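Hydrogen peroxide-inducible genes activator (Corynebacterium glutamicum, PDB 6G1B) probably acts as a LysR-type transcriptional regulator that senses hydrogen peroxide through its effector-binding domain and activates genes of the peroxide response. Local coordinates at residues F175-A180 and S251-I256; L191-L196 and A271-D276. The protein carries 1 engineered substitution. All coordinates share one frame; numbering follows the deposited sequence.

Contact 1 (F175-A180 and S251-I256); sequences FIVVTA and STLVPI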
loop_
_atom_site.group_PDB
_atom_site.type_symbol
_atom_site.label_atom_id
_atom_site.label_comp_id
_atom_site.label_asym_id
_atom_site.label_seq_id
_atom_site.Cartn_x
_atom_site.Cartn_y
_atom_site.Cartn_z
ATOM N N PHE B 175 -3.861 -16.717 -10.182
ATOM C CA PHE B 175 -2.478 -17.166 -10.280
ATOM C C PHE B 175 -2.358 -18.498 -9.543
ATOM O O PHE B 175 -3.229 -18.897 -8.772
ATOM C CB PHE B 175 -1.515 -16.133 -9.727
ATOM C CG PHE B 175 -1.358 -14.928 -10.608
ATOM C CD1 PHE B 175 -2.301 -13.932 -10.598
ATOM C CD2 PHE B 175 -0.280 -14.802 -11.456
ATOM C CE1 PHE B 175 -2.161 -12.816 -11.404
ATOM C CE2 PHE B 175 -0.121 -13.707 -12.289
ATOM C CZ PHE B 175 -1.053 -12.697 -12.237
ATOM N N ILE B 176 -1.295 -19.209 -9.854
ATOM C CA ILE B 176 -0.858 -20.355 -9.085
ATOM C C ILE B 176 0.525 -20.004 -8.554
ATOM O O ILE B 176 1.205 -19.167 -9.112
ATOM C CB ILE B 176 -0.844 -21.644 -9.954
ATOM C CG1 ILE B 176 -0.613 -22.867 -9.078
ATOM C CG2 ILE B 176 0.203 -21.577 -11.085
ATOM C CD1 ILE B 176 -1.146 -24.114 -9.690
ATOM N N VAL B 177 0.916 -20.593 -7.444
ATOM C CA VAL B 177 2.239 -20.386 -6.917
ATOM C C VAL B 177 3.107 -21.482 -7.518
ATOM O O VAL B 177 2.699 -22.640 -7.624
ATOM C CB VAL B 177 2.260 -20.443 -5.385
ATOM C CG1 VAL B 177 3.650 -20.147 -4.848
ATOM C CG2 VAL B 177 1.256 -19.466 -4.810
ATOM N N VAL B 178 4.302 -21.100 -7.929
ATOM C CA VAL B 178 5.268 -22.043 -8.480
ATOM C C VAL B 178 6.551 -21.942 -7.668
ATOM O O VAL B 178 7.088 -20.860 -7.514
ATOM C CB VAL B 178 5.498 -21.764 -9.972
ATOM C CG1 VAL B 178 6.521 -22.716 -10.533
ATOM C CG2 VAL B 178 4.184 -21.878 -10.738
ATOM N N THR B 179 7.001 -23.076 -7.144
ATOM C CA THR B 179 8.244 -23.169 -6.388
ATOM C C THR B 179 9.184 -24.195 -7.025
ATOM O O THR B 179 8.794 -24.955 -7.916
ATOM C CB THR B 179 7.980 -23.685 -4.954
ATOM O OG1 THR B 179 7.635 -25.072 -5.015
ATOM C CG2 THR B 179 6.855 -22.948 -4.278
ATOM N N ALA B 180 10.421 -24.228 -6.524
ATOM C CA ALA B 180 11.313 -25.336 -6.809
ATOM C C ALA B 180 10.722 -26.599 -6.198
ATOM O O ALA B 180 9.958 -26.537 -5.200
ATOM C CB ALA B 180 12.696 -25.073 -6.220
ATOM N N SER B 251 10.708 -18.253 -5.907
ATOM C CA SER B 251 9.413 -18.808 -6.286
ATOM C C SER B 251 8.721 -17.728 -7.114
ATOM O O SER B 251 9.209 -16.627 -7.201
ATOM C CB SER B 251 8.609 -19.119 -5.035
ATOM O OG SER B 251 9.339 -19.973 -4.157
ATOM N N THR B 252 7.600 -18.048 -7.730
ATOM C CA THR B 252 6.862 -17.026 -8.464
ATOM C C THR B 252 5.372 -17.290 -8.535
ATOM O O THR B 252 4.886 -18.310 -8.030
ATOM C CB THR B 252 7.444 -16.820 -9.894
ATOM O OG1 THR B 252 6.987 -15.584 -10.455
ATOM C CG2 THR B 252 7.069 -17.983 -10.814
ATOM N N LEU B 253 4.665 -16.343 -9.153
ATOM C CA LEU B 253 3.250 -16.462 -9.457
ATOM C C LEU B 253 3.098 -16.578 -10.960
ATOM O O LEU B 253 3.685 -15.784 -11.694
ATOM C CB LEU B 253 2.474 -15.235 -8.980
ATOM C CG LEU B 253 2.567 -14.920 -7.510
ATOM C CD1 LEU B 253 1.717 -13.702 -7.142
ATOM C CD2 LEU B 253 2.191 -16.141 -6.677
ATOM N N VAL B 254 2.274 -17.536 -11.401
ATOM C CA VAL B 254 2.040 -17.776 -12.822
ATOM C C VAL B 254 0.532 -17.744 -13.057
ATOM O O VAL B 254 -0.200 -18.369 -12.290
ATOM C CB VAL B 254 2.597 -19.156 -13.244
ATOM C CG1 VAL B 254 2.251 -19.459 -14.689
ATOM C CG2 VAL B 254 4.107 -19.217 -13.029
ATOM N N PRO B 255 0.064 -17.010 -14.098
ATOM C CA PRO B 255 -1.356 -17.081 -14.455
ATOM C C PRO B 255 -1.739 -18.509 -14.792
ATOM O O PRO B 255 -0.941 -19.218 -15.434
ATOM C CB PRO B 255 -1.470 -16.208 -15.725
ATOM C CG PRO B 255 -0.205 -15.410 -15.763
ATOM C CD PRO B 255 0.826 -16.235 -15.094
ATOM N N ILE B 256 -2.931 -18.934 -14.370
ATOM C CA ILE B 256 -3.347 -20.328 -14.612
ATOM C C ILE B 256 -3.409 -20.758 -16.079
ATOM O O ILE B 256 -3.164 -21.911 -16.361
ATOM C CB ILE B 256 -4.649 -20.727 -13.892
ATOM C CG1 ILE B 256 -5.813 -19.897 -14.371
ATOM C CG2 ILE B 256 -4.464 -20.641 -12.369
ATOM C CD1 ILE B 256 -7.140 -20.489 -13.926
HETATM O O HOH W 1 11.155 -21.977 -4.963
#
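Val178 and Val254 meet methyl to methyl, CG2 against CG2 at 3.5 Å, and illustrate how an antiparallel strand pair gains cohesion from diagonal as well as directly paired side chains. With CG1 anti to the backbone N in both valines (chi1 179° and 175°), each CG2 is left to reach across the strands. On the same face Ile176 lies alongside Val254, its CG2 4.0 Å from CB of that residue. The other face carries Val177, whose CG2 touches CD2 of Leu253 at 3.9 Å. At one end the Phe175 side chain crosses that of Leu253 at about a right angle, Phe175 CD2 lying 3.7 Å from Leu253 CB, and Phe175 CE2 meets CG of Pro255.

Four nearly straight backbone bonds join two hydrogen-bonded pairs, Ile176 with Val254 and Val178 with Thr252; the shortest runs from Ile176 N to Val254 O, 2.8 Å. At the polar end a water accepts from Ala180 N and donates to Ser251 OG, which also bonds Leu199 O. In this mixed sheet of the LysR effector-binding domain, strand 268-271 flanks strand 165-180, while Met242 of helix 238-246 covers the face of Val178 and Val254.

Contact 2 (L191-L196 and A271-D276); sequences LELSAL and ANFNSD
Leu191 and Phe273 both hold CG anti to the carbonyl carbon, with chi1 near -60°; the leucine side chain runs beside Asn272 O toward Ala271, while the phenyl ring comes edge-on to the backbone oxygens of Leu191 and Glu192. The backbones join here in a single beta bridge, Leu191 with Phe273, which ties the loop after strand 165-180 to the one following strand 268-271 in the LysR effector-binding domain. Leu191 serves both bonds: its N donates to Asn272 O at 3.2 Å, and its O accepts from Asn274 N at 2.8 Å.

Around this pair the apolar groups close in. Leu191 CD1 rests 3.9 Å from Ala271 CB, and Leu191 CB lies equally far from Phe273 CD1. Glu192 O, in plane with the ring at its edge, also accepts from Ala195 N in the 3-10 turn. Leu210 of strand 209-211 packs against Phe273 and Leu193, and Leu196 reaches Val215 of the second subunit.

At the more exposed end the Glu192 chain bends at chi2 (-54°), bringing its carboxylate beside the Asn274 side chain, with the carboxylate and amide planes 73° apart. The Glu192 and Asp276 side chains cross there at about a right angle, two acceptors with no hydrogen bond between them, and their closeness could favour a proton on one of them. Asn274 ND2 gives a weak bond of 3.5 Å to Asp276 OD1, the oxygen that lies 3.3 Å from Glu192 OE2.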
loop_
_atom_site.group_PDB
_atom_site.type_symbol
_atom_site.label_atom_id
_atom_site.label_comp_id
_atom_site.label_asym_id
_atom_site.label_seq_id
_atom_site.Cartn_x
_atom_site.Cartn_y
_atom_site.Cartn_z
ATOM N N LEU B 191 -2.077 -21.798 1.579
ATOM C CA LEU B 191 -1.142 -20.742 1.958
ATOM C C LEU B 191 -1.867 -19.458 2.258
ATOM O O LEU B 191 -2.837 -19.131 1.590
ATOM C CB LEU B 191 -0.105 -20.479 0.848
ATOM C CG LEU B 191 0.823 -21.649 0.513
ATOM C CD1 LEU B 191 1.721 -21.301 -0.652
ATOM C CD2 LEU B 191 1.648 -21.983 1.755
ATOM N N GLU B 192 -1.377 -18.743 3.268
ATOM C CA GLU B 192 -1.906 -17.428 3.657
ATOM C C GLU B 192 -0.963 -16.379 3.108
ATOM O O GLU B 192 0.121 -16.722 2.641
ATOM C CB GLU B 192 -1.985 -17.332 5.196
ATOM C CG GLU B 192 -3.047 -18.242 5.831
ATOM C CD GLU B 192 -4.469 -18.050 5.252
ATOM O OE1 GLU B 192 -5.242 -19.043 5.114
ATOM O OE2 GLU B 192 -4.826 -16.907 4.887
ATOM N N LEU B 193 -1.346 -15.106 3.176
ATOM C CA LEU B 193 -0.457 -14.030 2.722
ATOM C C LEU B 193 0.886 -14.004 3.451
ATOM O O LEU B 193 1.917 -13.722 2.833
ATOM C CB LEU B 193 -1.113 -12.657 2.785
ATOM C CG LEU B 193 -2.020 -12.275 1.621
ATOM C CD1 LEU B 193 -2.459 -10.827 1.694
ATOM C CD2 LEU B 193 -1.404 -12.563 0.261
ATOM N N SER B 194 0.897 -14.351 4.727
ATOM C CA SER B 194 2.165 -14.537 5.453
ATOM C C SER B 194 3.220 -15.427 4.757
ATOM O O SER B 194 4.415 -15.280 5.021
ATOM C CB SER B 194 1.908 -15.134 6.833
ATOM O OG SER B 194 1.397 -16.444 6.741
ATOM N N ALA B 195 2.783 -16.364 3.919
ATOM C CA ALA B 195 3.702 -17.217 3.158
ATOM C C ALA B 195 4.669 -16.456 2.265
ATOM O O ALA B 195 5.709 -16.993 1.918
ATOM C CB ALA B 195 2.917 -18.197 2.324
ATOM N N LEU B 196 4.335 -15.209 1.903
ATOM C CA LEU B 196 5.220 -14.312 1.121
ATOM C C LEU B 196 6.617 -14.185 1.713
ATOM O O LEU B 196 7.611 -14.187 0.976
ATOM C CB LEU B 196 4.643 -12.900 1.059
ATOM C CG LEU B 196 3.370 -12.701 0.262
ATOM C CD1 LEU B 196 2.875 -11.283 0.431
ATOM C CD2 LEU B 196 3.630 -12.967 -1.185
ATOM N N ALA B 271 1.800 -24.689 -5.748
ATOM C CA ALA B 271 1.084 -24.486 -4.513
ATOM C C ALA B 271 -0.016 -23.453 -4.791
ATOM O O ALA B 271 -0.051 -22.853 -5.887
ATOM C CB ALA B 271 2.024 -23.987 -3.424
ATOM N N ASN B 272 -0.922 -23.266 -3.838
ATOM C CA ASN B 272 -1.969 -22.261 -3.940
ATOM C C ASN B 272 -2.243 -21.610 -2.617
ATOM O O ASN B 272 -2.032 -22.214 -1.555
ATOM C CB ASN B 272 -3.273 -22.834 -4.507
ATOM C CG ASN B 272 -3.206 -23.037 -6.009
ATOM O OD1 ASN B 272 -3.173 -24.185 -6.464
ATOM N ND2 ASN B 272 -3.103 -21.961 -6.774
ATOM N N PHE B 273 -2.699 -20.358 -2.689
ATOM C CA PHE B 273 -3.252 -19.688 -1.538
ATOM C C PHE B 273 -4.640 -20.223 -1.228
ATOM O O PHE B 273 -5.325 -20.801 -2.087
ATOM C CB PHE B 273 -3.316 -18.169 -1.700
ATOM C CG PHE B 273 -1.985 -17.514 -1.908
ATOM C CD1 PHE B 273 -1.150 -17.160 -0.823
ATOM C CD2 PHE B 273 -1.563 -17.217 -3.192
ATOM C CE1 PHE B 273 0.049 -16.529 -1.048
ATOM C CE2 PHE B 273 -0.342 -16.611 -3.425
ATOM C CZ PHE B 273 0.470 -16.294 -2.365
ATOM N N ASN B 274 -5.036 -20.028 0.026
ATOM C CA ASN B 274 -6.305 -20.500 0.529
ATOM C C ASN B 274 -7.466 -19.727 -0.088
ATOM O O ASN B 274 -7.275 -18.678 -0.699
ATOM C CB ASN B 274 -6.316 -20.405 2.082
ATOM C CG ASN B 274 -7.320 -21.319 2.716
ATOM O OD1 ASN B 274 -7.485 -22.469 2.298
ATOM N ND2 ASN B 274 -8.025 -20.808 3.717
ATOM N N SER B 275 -8.664 -20.283 0.075
ATOM C CA SER B 275 -9.927 -19.671 -0.348
ATOM C C SER B 275 -10.070 -18.194 0.012
ATOM O O SER B 275 -10.607 -17.417 -0.785
ATOM C CB SER B 275 -11.135 -20.428 0.223
ATOM O OG SER B 275 -10.881 -21.794 0.567
ATOM N N ASP B 276 -9.605 -17.804 1.195
ATOM C CA ASP B 276 -9.796 -16.431 1.659
ATOM C C ASP B 276 -8.816 -15.430 1.045
ATOM O O ASP B 276 -9.014 -14.221 1.171
ATOM C CB ASP B 276 -9.813 -16.324 3.201
ATOM C CG ASP B 276 -8.741 -17.166 3.899
ATOM O OD1 ASP B 276 -7.640 -17.396 3.296
ATOM O OD2 ASP B 276 -9.019 -17.612 5.064
#

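How the contacts relate
The two contacts lie about 12 Å apart between centres, on the same side of the chain's centre and within the LysR-type substrate-binding (effector) domain. Their segments alternate along the chain, 175-180, 191-196, 251-256 and then 271-276, so each contact ties together parts of the chain separated by a segment of the other. Where they meet, strand 165-180 pairs with strand 268-271: Val177 N probably bonds Ala271 O at 2.9 Å, and Val177 CG2 packs on Phe273 CE2. Contact 1 thus belongs to the mixed sheet, and contact 2 joins the end of strand 268-271 to the 191-196 turn, where Ser194 and Leu196 touch the second subunit.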